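Phospholethanolamine N-methyltransferase 2 (Haemonchus contortus, PDB 4KRI) probably transfers a methyl group from S-adenosylmethionine to the amine of phosphomonomethylethanolamine on the nematode pathway to phosphocholine. Local coordinates at residues 212-217 and 292-297; 321-326 and 424-429; 224-229 and 246-251. All coordinates share one frame; numbering follows the deposited sequence.

Overall arrangement
The three contacts belong to the S-adenosylmethionine-dependent methyltransferase domain, whose strand order (273-277, 247-252, 225-229, 290-296, 320-329, 422-430, 367-371) is that of the class I fold, with strand 422-430 antiparallel. Contact 3 pairs strands 225-229 and 247-252 and is nested in the loop closed by contact 1, which lays helix 206-215 and the turn after it on strand 290-296. Contact 2 follows, pairing strands 320-329 and 422-430. The centres of contacts 1 and 2 are about 7 Å apart, those of 1 and 3 about 11 Å, of 2 and 3 about 15 Å. Contact 1 touches both others, through Asp297 to Thr325 and Trp424 and through Tyr292 to Gln224, and its strand end reaches both bound ligands.

Contact 1: residues 212-217 and 292-297; sequences AILKRF and YVFSRD. With SAH (S-adenosyl-L-homocysteine), chain D.
Arg296 NE, with Ile213 CD1 packed tightly against it at 3.2 Å, forms a salt bridge of 3.0 Å to Asp297 OD2. The other two guanidinium nitrogens are also engaged, NH2 by Pro204 O and NH1 by Asn210 OD1 on the helix of Ile213, which should fix the rotation of the flat group. Ile213 CD1 lies over one face of that group, offset toward its rim, and the two side chains cross at about a right angle. The other branch of Ile213, CG2, sits in the plane of the Phe294 ring at its edge, 3.8 Å from CE1. One face of the same ring takes a CH-pi contact: Leu214 CD2 stands over its centre, 4.0 Å from the centroid and 10° off the normal. Further along the chain, Phe217 forms an aromatic cluster with Tyr292 and Phe294. Its face receives the edge of Tyr292 in a T-shaped pair with centroids 5.0 Å apart and planes at 69°, while its CE2 meets Phe294 CD1 obliquely at 3.5 Å. Tyr292 OH is hydrogen-bonded to Gln224 OE1. Past these rings, the carbonyl O of Arg296 accepts a 3.1 Å hydrogen bond from the amino N of S-adenosylhomocysteine, placing the end of this strand in the cofactor pocket of a Rossmann-like class I methyltransferase.

Contact 2: residues 321-326 and 424-429; sequences KVLITM and WNFFAA
Leu323 lies against the far end of the Phe426 ring, its CG 3.6 Å from CE1, with CD1 also reaching CE1 and CZ. The two residues are diagonal neighbours: Leu323 pairs with Ala428, Phe426 with Thr325. The Phe426 ring also receives Arg216 in a cation-pi contact. The Thr325 hydroxyl, on the same face of the sheet as Leu323, comes near the Trp424 indole nitrogen, but OG1 and NE1 are 3.9 Å apart and do not bond; both instead converge on OD1 of Asp297, a residue that lines both ligand pockets. Strands 321-326 and 424-429 run antiparallel, as the fifth and seventh strands of a class I methyltransferase do, and three hydrogen-bonded pairs join them: Val322 with Ala429, Ile324 with Phe427 and Met326 with Asn425. The shortest of the six bonds runs from Ile324 N to Phe427 O, 2.8 Å at an N-H...O angle of 169°. The opposite face carries Phe427, Ile324, Val322 and Met326. Phe427 lies side by side with Ile324, whose CD1 reaches the ring edge 3.9 Å from CD2, while Val322 CG1 comes obliquely within 3.9 Å of CE2. The Met326 side chain crosses that of Phe427 obliquely; the chain bends at chi3, and its methyl CE lies 4.0 Å from Phe427 CB. Val322 CG1, between the backbone N and carbonyl carbon (chi1 55°), is also 3.4 Å from Ala429 O. Beyond this face, Ile355 and Ala359 of helix 352-362 pack on Phe427, and the Phe309 ring meets its ring with planes at about 15°.

Contact 3: residues 224-229 and 246-251; sequences QRMLDI and LQVHGV
Gln224 CB lies 3.8 Å from Leu246 CD2, and Gln224 O accepts the first backbone bond, from Gln247 N. From here the two strands run parallel as the outer members of a beta-alpha-beta crossover, linked by helix 235-244 in the Rossmann-like core of the methyltransferase. Arg225 and Gln247 lie side by side on one face, pointing the same way, and Arg225 NE donates to Gln247 OE1 over 3.1 Å. The oxygen lies in the guanidinium plane, yet guanidinium and amide planes are 72° apart and the bond is bent (145° at the hydrogen). Phe290 adds a cation-pi contact to the same arginine. Met226 turns to the other face, toward the helix, where chi3 of -78° swings CE onto Leu246 CD1 at 3.6 Å; its N gives the shortest bond of the ladder, 2.7 Å to Gln247 O. Leu227 points the same way as His249, with CD1 3.5 Å from His249 O and 4.1 Å from the ring atom CD2, while His249 ND1 is hydrogen-bonded to Thr274 OG1. Asp228, whose side chain approaches bound S-adenosylhomocysteine with nearest atoms about 4 Å apart, pairs with Gly250. Its N donates to His249 O and its O receives Val251 N. The strand ends at Ile229, just before what is probably the glycine-rich loop of the cofactor site; Ile229 CG1 is 4.3 Å from Val251 CG2.

Contact 1: residues 212-217 and 292-297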
loop_
_atom_site.group_PDB
_atom_site.type_symbol
_atom_site.label_atom_id
_atom_site.label_comp_id
_atom_site.label_asym_id
_atom_site.label_seq_id
_atom_site.Cartn_x
_atom_site.Cartn_y
_atom_site.Cartn_z
ATOM N N ALA A 212 -18.211 -12.805 -6.155
ATOM C CA ALA A 212 -19.272 -12.339 -7.042
ATOM C C ALA A 212 -18.818 -11.087 -7.797
ATOM O O ALA A 212 -19.094 -10.943 -8.984
ATOM C CB ALA A 212 -20.545 -12.070 -6.247
ATOM N N ILE A 213 -18.102 -10.198 -7.110
ATOM C CA ILE A 213 -17.581 -8.988 -7.748
ATOM C C ILE A 213 -16.507 -9.316 -8.790
ATOM O O ILE A 213 -16.521 -8.768 -9.895
ATOM C CB ILE A 213 -17.036 -8.006 -6.695
ATOM C CG1 ILE A 213 -18.179 -7.602 -5.766
ATOM C CG2 ILE A 213 -16.415 -6.777 -7.342
ATOM C CD1 ILE A 213 -17.817 -6.550 -4.795
ATOM N N LEU A 214 -15.589 -10.219 -8.456
ATOM C CA LEU A 214 -14.533 -10.598 -9.400
ATOM C C LEU A 214 -15.093 -11.155 -10.702
ATOM O O LEU A 214 -14.528 -10.939 -11.778
ATOM C CB LEU A 214 -13.599 -11.637 -8.783
ATOM C CG LEU A 214 -12.619 -11.064 -7.767
ATOM C CD1 LEU A 214 -11.786 -12.193 -7.143
ATOM C CD2 LEU A 214 -11.716 -10.027 -8.430
ATOM N N LYS A 215 -16.201 -11.871 -10.609
ATOM C CA LYS A 215 -16.816 -12.444 -11.796
ATOM C C LYS A 215 -17.348 -11.385 -12.762
ATOM O O LYS A 215 -17.524 -11.654 -13.945
ATOM C CB LYS A 215 -17.930 -13.420 -11.400
ATOM C CG LYS A 215 -17.376 -14.768 -10.923
ATOM C CD LYS A 215 -18.484 -15.689 -10.410
ATOM C CE LYS A 215 -17.897 -16.981 -9.840
ATOM N NZ LYS A 215 -18.949 -17.867 -9.254
ATOM N N ARG A 216 -17.594 -10.184 -12.259
ATOM C CA ARG A 216 -18.109 -9.119 -13.114
ATOM C C ARG A 216 -17.042 -8.500 -14.019
ATOM O O ARG A 216 -17.345 -7.632 -14.846
ATOM C CB ARG A 216 -18.835 -8.076 -12.271
ATOM C CG ARG A 216 -19.983 -8.714 -11.504
ATOM C CD ARG A 216 -20.842 -7.711 -10.824
ATOM N NE ARG A 216 -21.408 -6.755 -11.768
ATOM C CZ ARG A 216 -22.334 -5.863 -11.432
ATOM N NH1 ARG A 216 -22.787 -5.834 -10.190
ATOM N NH2 ARG A 216 -22.802 -5.013 -12.331
ATOM N N PHE A 217 -15.805 -8.966 -13.885
ATOM C CA PHE A 217 -14.754 -8.609 -14.842
ATOM C C PHE A 217 -15.043 -9.287 -16.172
ATOM O O PHE A 217 -14.578 -8.835 -17.222
ATOM C CB PHE A 217 -13.381 -9.086 -14.368
ATOM C CG PHE A 217 -12.584 -8.054 -13.607
ATOM C CD1 PHE A 217 -12.033 -6.959 -14.256
ATOM C CD2 PHE A 217 -12.348 -8.207 -12.251
ATOM C CE1 PHE A 217 -11.277 -6.016 -13.559
ATOM C CE2 PHE A 217 -11.588 -7.278 -11.548
ATOM C CZ PHE A 217 -11.040 -6.183 -12.206
ATOM N N TYR A 292 -5.762 -6.069 -15.626
ATOM C CA TYR A 292 -6.878 -5.657 -14.785
ATOM C C TYR A 292 -6.388 -4.757 -13.687
ATOM O O TYR A 292 -5.290 -4.933 -13.171
ATOM C CB TYR A 292 -7.544 -6.883 -14.114
ATOM C CG TYR A 292 -7.940 -7.924 -15.114
ATOM C CD1 TYR A 292 -9.061 -7.742 -15.918
ATOM C CD2 TYR A 292 -7.190 -9.081 -15.271
ATOM C CE1 TYR A 292 -9.421 -8.691 -16.857
ATOM C CE2 TYR A 292 -7.541 -10.039 -16.213
ATOM C CZ TYR A 292 -8.656 -9.834 -16.997
ATOM O OH TYR A 292 -9.006 -10.777 -17.937
ATOM N N VAL A 293 -7.215 -3.789 -13.324
ATOM C CA VAL A 293 -6.994 -3.031 -12.113
ATOM C C VAL A 293 -8.274 -3.176 -11.314
ATOM O O VAL A 293 -9.375 -2.941 -11.820
ATOM C CB VAL A 293 -6.717 -1.545 -12.414
ATOM C CG1 VAL A 293 -6.746 -0.731 -11.125
ATOM C CG2 VAL A 293 -5.356 -1.395 -13.092
ATOM N N PHE A 294 -8.129 -3.601 -10.072
ATOM C CA PHE A 294 -9.270 -3.893 -9.221
ATOM C C PHE A 294 -9.136 -3.058 -7.970
ATOM O O PHE A 294 -8.054 -2.983 -7.394
ATOM C CB PHE A 294 -9.213 -5.380 -8.844
ATOM C CG PHE A 294 -10.356 -5.837 -7.969
ATOM C CD1 PHE A 294 -11.668 -5.716 -8.396
ATOM C CD2 PHE A 294 -10.108 -6.427 -6.735
ATOM C CE1 PHE A 294 -12.722 -6.158 -7.598
ATOM C CE2 PHE A 294 -11.157 -6.870 -5.926
ATOM C CZ PHE A 294 -12.464 -6.746 -6.364
ATOM N N SER A 295 -10.221 -2.442 -7.514
ATOM C CA SER A 295 -10.148 -1.733 -6.245
ATOM C C SER A 295 -11.426 -1.956 -5.492
ATOM O O SER A 295 -12.495 -1.578 -5.952
ATOM C CB SER A 295 -9.899 -0.243 -6.443
ATOM O OG SER A 295 -9.772 0.375 -5.170
ATOM N N ARG A 296 -11.322 -2.588 -4.330
ATOM C CA ARG A 296 -12.523 -2.975 -3.599
ATOM C C ARG A 296 -12.697 -2.157 -2.318
ATOM O O ARG A 296 -11.986 -2.381 -1.330
ATOM C CB ARG A 296 -12.415 -4.470 -3.293
ATOM C CG ARG A 296 -13.596 -5.042 -2.575
ATOM C CD ARG A 296 -14.793 -5.267 -3.483
ATOM N NE ARG A 296 -15.962 -5.185 -2.620
ATOM C CZ ARG A 296 -16.365 -6.185 -1.848
ATOM N NH1 ARG A 296 -15.731 -7.352 -1.906
ATOM N NH2 ARG A 296 -17.402 -6.029 -1.041
ATOM N N ASP A 297 -13.605 -1.183 -2.375
ATOM C CA ASP A 297 -14.007 -0.385 -1.226
ATOM C C ASP A 297 -12.838 0.378 -0.607
ATOM O O ASP A 297 -12.698 0.467 0.615
ATOM C CB ASP A 297 -14.763 -1.271 -0.225
ATOM C CG ASP A 297 -15.986 -1.912 -0.859
ATOM O OD1 ASP A 297 -16.624 -1.252 -1.715
ATOM O OD2 ASP A 297 -16.295 -3.076 -0.548
HETATM N N SAH D . -9.606 -4.273 -0.726
HETATM C CA SAH D . -9.499 -4.850 0.640
HETATM C CB SAH D . -9.257 -3.697 1.692
HETATM C CG SAH D . -10.392 -2.708 1.929
HETATM S SD SAH D . -9.945 -1.411 3.127
HETATM C C SAH D . -10.644 -5.730 0.950
HETATM O O SAH D . -11.485 -5.972 0.096
HETATM O OXT SAH D . -10.622 -6.389 1.977
HETATM C "C5'" SAH D . -9.324 0.005 2.201
HETATM C "C4'" SAH D . -7.912 0.049 2.029
HETATM O "O4'" SAH D . -7.594 1.108 1.088
HETATM C "C3'" SAH D . -7.243 0.437 3.292
HETATM O "O3'" SAH D . -6.358 -0.597 3.667
HETATM C "C2'" SAH D . -6.501 1.661 2.991
HETATM O "O2'" SAH D . -5.255 1.722 3.644
HETATM C "C1'" SAH D . -6.361 1.600 1.505
HETATM N N9 SAH D . -6.036 2.932 0.887
HETATM C C8 SAH D . -6.722 4.089 1.035
HETATM N N7 SAH D . -6.146 5.016 0.264
HETATM C C5 SAH D . -5.109 4.452 -0.390
HETATM C C6 SAH D . -4.172 4.945 -1.308
HETATM N N6 SAH D . -4.187 6.260 -1.716
HETATM N N1 SAH D . -3.241 4.088 -1.780
HETATM C C2 SAH D . -3.207 2.807 -1.395
HETATM N N3 SAH D . -4.097 2.304 -0.521
HETATM C C4 SAH D . -5.044 3.104 0.004
#

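Contact 2: residues 321-326 and 424-429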
loop_
_atom_site.group_PDB
_atom_site.type_symbol
_atom_site.label_atom_id
_atom_site.label_comp_id
_atom_site.label_asym_id
_atom_site.label_seq_id
_atom_site.Cartn_x
_atom_site.Cartn_y
_atom_site.Cartn_z
ATOM N N LYS A 321 -8.989 -3.824 -18.327
ATOM C CA LYS A 321 -10.242 -3.477 -17.660
ATOM C C LYS A 321 -10.032 -3.046 -16.219
ATOM O O LYS A 321 -9.238 -3.645 -15.496
ATOM C CB LYS A 321 -11.216 -4.661 -17.708
ATOM C CG LYS A 321 -12.544 -4.369 -17.013
ATOM C CD LYS A 321 -13.595 -5.452 -17.288
ATOM C CE LYS A 321 -14.383 -5.158 -18.551
ATOM N NZ LYS A 321 -15.363 -6.232 -18.879
ATOM N N VAL A 322 -10.748 -1.996 -15.822
ATOM C CA VAL A 322 -10.752 -1.526 -14.442
ATOM C C VAL A 322 -12.111 -1.843 -13.836
ATOM O O VAL A 322 -13.121 -1.748 -14.514
ATOM C CB VAL A 322 -10.429 -0.016 -14.353
ATOM C CG1 VAL A 322 -11.383 0.802 -15.219
ATOM C CG2 VAL A 322 -10.472 0.472 -12.896
ATOM N N LEU A 323 -12.120 -2.285 -12.578
ATOM C CA LEU A 323 -13.355 -2.543 -11.851
ATOM C C LEU A 323 -13.161 -2.062 -10.426
ATOM O O LEU A 323 -12.193 -2.429 -9.766
ATOM C CB LEU A 323 -13.709 -4.031 -11.890
ATOM C CG LEU A 323 -15.113 -4.421 -11.430
ATOM C CD1 LEU A 323 -15.564 -5.703 -12.110
ATOM C CD2 LEU A 323 -15.149 -4.586 -9.923
ATOM N N ILE A 324 -14.075 -1.214 -9.964
ATOM C CA ILE A 324 -13.973 -0.618 -8.634
ATOM C C ILE A 324 -15.336 -0.694 -7.941
ATOM O O ILE A 324 -16.373 -0.462 -8.571
ATOM C CB ILE A 324 -13.559 0.879 -8.741
ATOM C CG1 ILE A 324 -12.219 1.025 -9.477
ATOM C CG2 ILE A 324 -13.479 1.543 -7.364
ATOM C CD1 ILE A 324 -11.845 2.472 -9.806
ATOM N N THR A 325 -15.341 -1.037 -6.656
ATOM C CA THR A 325 -16.513 -0.797 -5.818
ATOM C C THR A 325 -16.111 0.217 -4.763
ATOM O O THR A 325 -14.961 0.260 -4.363
ATOM C CB THR A 325 -17.084 -2.078 -5.153
ATOM O OG1 THR A 325 -16.196 -2.526 -4.118
ATOM C CG2 THR A 325 -17.287 -3.189 -6.186
ATOM N N MET A 326 -17.054 1.052 -4.321
ATOM C CA MET A 326 -16.691 2.104 -3.378
ATOM C C MET A 326 -17.903 2.550 -2.585
ATOM O O MET A 326 -19.029 2.417 -3.057
ATOM C CB MET A 326 -16.111 3.303 -4.140
ATOM C CG MET A 326 -17.134 3.967 -5.048
ATOM S SD MET A 326 -16.518 5.063 -6.360
ATOM C CE MET A 326 -17.011 4.110 -7.802
ATOM N N TRP A 424 -23.559 2.265 -2.139
ATOM C CA TRP A 424 -22.456 1.348 -2.426
ATOM C C TRP A 424 -22.426 1.193 -3.932
ATOM O O TRP A 424 -23.346 0.608 -4.518
ATOM C CB TRP A 424 -22.666 -0.005 -1.745
ATOM C CG TRP A 424 -21.448 -0.911 -1.837
ATOM C CD1 TRP A 424 -20.141 -0.531 -1.724
ATOM C CD2 TRP A 424 -21.434 -2.326 -2.096
ATOM N NE1 TRP A 424 -19.317 -1.629 -1.871
ATOM C CE2 TRP A 424 -20.089 -2.739 -2.110
ATOM C CE3 TRP A 424 -22.436 -3.283 -2.314
ATOM C CZ2 TRP A 424 -19.711 -4.071 -2.330
ATOM C CZ3 TRP A 424 -22.063 -4.609 -2.530
ATOM C CH2 TRP A 424 -20.711 -4.987 -2.541
ATOM N N ASN A 425 -21.390 1.747 -4.563
ATOM C CA ASN A 425 -21.360 1.897 -6.014
ATOM C C ASN A 425 -20.367 0.981 -6.727
ATOM O O ASN A 425 -19.318 0.655 -6.179
ATOM C CB ASN A 425 -21.051 3.349 -6.381
ATOM C CG ASN A 425 -22.199 4.286 -6.057
ATOM O OD1 ASN A 425 -23.358 3.867 -6.009
ATOM N ND2 ASN A 425 -21.885 5.562 -5.858
ATOM N N PHE A 426 -20.717 0.604 -7.955
ATOM C CA PHE A 426 -19.901 -0.242 -8.822
ATOM C C PHE A 426 -19.531 0.549 -10.079
ATOM O O PHE A 426 -20.366 1.259 -10.647
ATOM C CB PHE A 426 -20.721 -1.477 -9.213
ATOM C CG PHE A 426 -20.076 -2.346 -10.268
ATOM C CD1 PHE A 426 -19.304 -3.429 -9.897
ATOM C CD2 PHE A 426 -20.280 -2.103 -11.622
ATOM C CE1 PHE A 426 -18.712 -4.240 -10.854
ATOM C CE2 PHE A 426 -19.698 -2.902 -12.586
ATOM C CZ PHE A 426 -18.910 -3.975 -12.202
ATOM N N PHE A 427 -18.282 0.441 -10.506
ATOM C CA PHE A 427 -17.825 1.065 -11.741
ATOM C C PHE A 427 -16.901 0.092 -12.466
ATOM O O PHE A 427 -16.024 -0.513 -11.853
ATOM C CB PHE A 427 -17.084 2.372 -11.434
ATOM C CG PHE A 427 -16.143 2.810 -12.523
ATOM C CD1 PHE A 427 -16.626 3.338 -13.717
ATOM C CD2 PHE A 427 -14.775 2.717 -12.339
ATOM C CE1 PHE A 427 -15.747 3.736 -14.722
ATOM C CE2 PHE A 427 -13.889 3.107 -13.341
ATOM C CZ PHE A 427 -14.378 3.623 -14.531
ATOM N N ALA A 428 -17.112 -0.083 -13.767
ATOM C CA ALA A 428 -16.155 -0.831 -14.586
ATOM C C ALA A 428 -15.990 -0.130 -15.924
ATOM O O ALA A 428 -16.896 0.570 -16.365
ATOM C CB ALA A 428 -16.622 -2.264 -14.791
ATOM N N ALA A 429 -14.836 -0.305 -16.565
ATOM C CA ALA A 429 -14.593 0.287 -17.877
ATOM C C ALA A 429 -13.352 -0.324 -18.488
ATOM O O ALA A 429 -12.596 -1.043 -17.816
ATOM C CB ALA A 429 -14.437 1.804 -17.772
#

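Contact 3: residues 224-229 and 246-251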
loop_
_atom_site.group_PDB
_atom_site.type_symbol
_atom_site.label_atom_id
_atom_site.label_comp_id
_atom_site.label_asym_id
_atom_site.label_seq_id
_atom_site.Cartn_x
_atom_site.Cartn_y
_atom_site.Cartn_z
ATOM N N GLN A 224 -2.822 -13.844 -16.270
ATOM C CA GLN A 224 -3.032 -12.416 -16.504
ATOM C C GLN A 224 -2.653 -11.604 -15.266
ATOM O O GLN A 224 -2.645 -12.126 -14.146
ATOM C CB GLN A 224 -4.461 -12.114 -16.981
ATOM C CG GLN A 224 -4.709 -12.648 -18.403
ATOM C CD GLN A 224 -6.103 -12.359 -18.908
ATOM O OE1 GLN A 224 -7.092 -12.575 -18.202
ATOM N NE2 GLN A 224 -6.193 -11.850 -20.140
ATOM N N ARG A 225 -2.297 -10.338 -15.474
ATOM C CA ARG A 225 -1.749 -9.534 -14.385
ATOM C C ARG A 225 -2.767 -8.561 -13.837
ATOM O O ARG A 225 -3.373 -7.792 -14.593
ATOM C CB ARG A 225 -0.518 -8.769 -14.880
ATOM C CG ARG A 225 0.586 -9.699 -15.410
ATOM C CD ARG A 225 1.930 -8.992 -15.582
ATOM N NE ARG A 225 2.373 -8.368 -14.338
ATOM C CZ ARG A 225 2.440 -7.053 -14.142
ATOM N NH1 ARG A 225 2.113 -6.214 -15.116
ATOM N NH2 ARG A 225 2.847 -6.574 -12.974
ATOM N N MET A 226 -2.943 -8.577 -12.519
ATOM C CA MET A 226 -3.898 -7.689 -11.876
ATOM C C MET A 226 -3.219 -6.792 -10.848
ATOM O O MET A 226 -2.387 -7.256 -10.063
ATOM C CB MET A 226 -5.015 -8.509 -11.199
ATOM C CG MET A 226 -5.921 -7.690 -10.270
ATOM S SD MET A 226 -7.211 -8.735 -9.507
ATOM C CE MET A 226 -8.345 -8.879 -10.883
ATOM N N LEU A 227 -3.579 -5.509 -10.866
ATOM C CA LEU A 227 -3.168 -4.576 -9.823
ATOM C C LEU A 227 -4.333 -4.395 -8.879
ATOM O O LEU A 227 -5.433 -4.019 -9.315
ATOM C CB LEU A 227 -2.815 -3.208 -10.436
ATOM C CG LEU A 227 -2.488 -2.113 -9.410
ATOM C CD1 LEU A 227 -1.177 -2.440 -8.674
ATOM C CD2 LEU A 227 -2.390 -0.755 -10.108
ATOM N N ASP A 228 -4.112 -4.645 -7.586
ATOM C CA ASP A 228 -5.176 -4.426 -6.592
ATOM C C ASP A 228 -4.828 -3.189 -5.791
ATOM O O ASP A 228 -3.820 -3.166 -5.099
ATOM C CB ASP A 228 -5.289 -5.652 -5.664
ATOM C CG ASP A 228 -6.462 -5.558 -4.685
ATOM O OD1 ASP A 228 -6.690 -4.471 -4.096
ATOM O OD2 ASP A 228 -7.171 -6.579 -4.491
ATOM N N ILE A 229 -5.665 -2.160 -5.889
ATOM C CA ILE A 229 -5.407 -0.907 -5.204
ATOM C C ILE A 229 -6.167 -0.898 -3.878
ATOM O O ILE A 229 -7.390 -1.011 -3.858
ATOM C CB ILE A 229 -5.827 0.304 -6.088
ATOM C CG1 ILE A 229 -4.870 0.422 -7.281
ATOM C CG2 ILE A 229 -5.838 1.590 -5.264
ATOM C CD1 ILE A 229 -5.312 1.442 -8.346
ATOM N N LEU A 246 -4.701 -15.679 -11.349
ATOM C CA LEU A 246 -4.149 -14.387 -11.735
ATOM C C LEU A 246 -2.844 -14.140 -10.991
ATOM O O LEU A 246 -2.661 -14.614 -9.865
ATOM C CB LEU A 246 -5.127 -13.278 -11.390
ATOM C CG LEU A 246 -6.428 -13.301 -12.193
ATOM C CD1 LEU A 246 -7.357 -12.203 -11.713
ATOM C CD2 LEU A 246 -6.087 -13.105 -13.652
ATOM N N GLN A 247 -1.939 -13.402 -11.631
ATOM C CA GLN A 247 -0.787 -12.835 -10.942
ATOM C C GLN A 247 -1.228 -11.477 -10.420
ATOM O O GLN A 247 -1.668 -10.610 -11.195
ATOM C CB GLN A 247 0.388 -12.680 -11.902
ATOM C CG GLN A 247 1.621 -12.060 -11.277
ATOM C CD GLN A 247 2.793 -12.044 -12.232
ATOM O OE1 GLN A 247 3.008 -11.072 -12.953
ATOM N NE2 GLN A 247 3.553 -13.128 -12.248
ATOM N N VAL A 248 -1.149 -11.293 -9.107
ATOM C CA VAL A 248 -1.750 -10.120 -8.485
ATOM C C VAL A 248 -0.717 -9.331 -7.711
ATOM O O VAL A 248 -0.003 -9.892 -6.894
ATOM C CB VAL A 248 -2.868 -10.501 -7.496
ATOM C CG1 VAL A 248 -3.538 -9.234 -6.981
ATOM C CG2 VAL A 248 -3.884 -11.423 -8.161
ATOM N N HIS A 249 -0.632 -8.032 -7.984
ATOM C CA HIS A 249 0.227 -7.154 -7.204
ATOM C C HIS A 249 -0.671 -6.233 -6.428
ATOM O O HIS A 249 -1.445 -5.470 -7.005
ATOM C CB HIS A 249 1.147 -6.308 -8.085
ATOM C CG HIS A 249 2.080 -5.444 -7.295
ATOM N ND1 HIS A 249 2.957 -5.959 -6.362
ATOM C CD2 HIS A 249 2.264 -4.100 -7.281
ATOM C CE1 HIS A 249 3.646 -4.973 -5.814
ATOM N NE2 HIS A 249 3.244 -3.836 -6.354
ATOM N N GLY A 250 -0.581 -6.302 -5.109
ATOM C CA GLY A 250 -1.455 -5.506 -4.270
ATOM C C GLY A 250 -0.717 -4.370 -3.611
ATOM O O GLY A 250 0.395 -4.564 -3.116
ATOM N N VAL A 251 -1.331 -3.185 -3.603
ATOM C CA VAL A 251 -0.713 -2.035 -2.951
ATOM C C VAL A 251 -1.633 -1.480 -1.876
ATOM O O VAL A 251 -2.864 -1.549 -1.989
ATOM C CB VAL A 251 -0.286 -0.932 -3.966
ATOM C CG1 VAL A 251 0.687 -1.518 -4.995
ATOM C CG2 VAL A 251 -1.491 -0.300 -4.661
#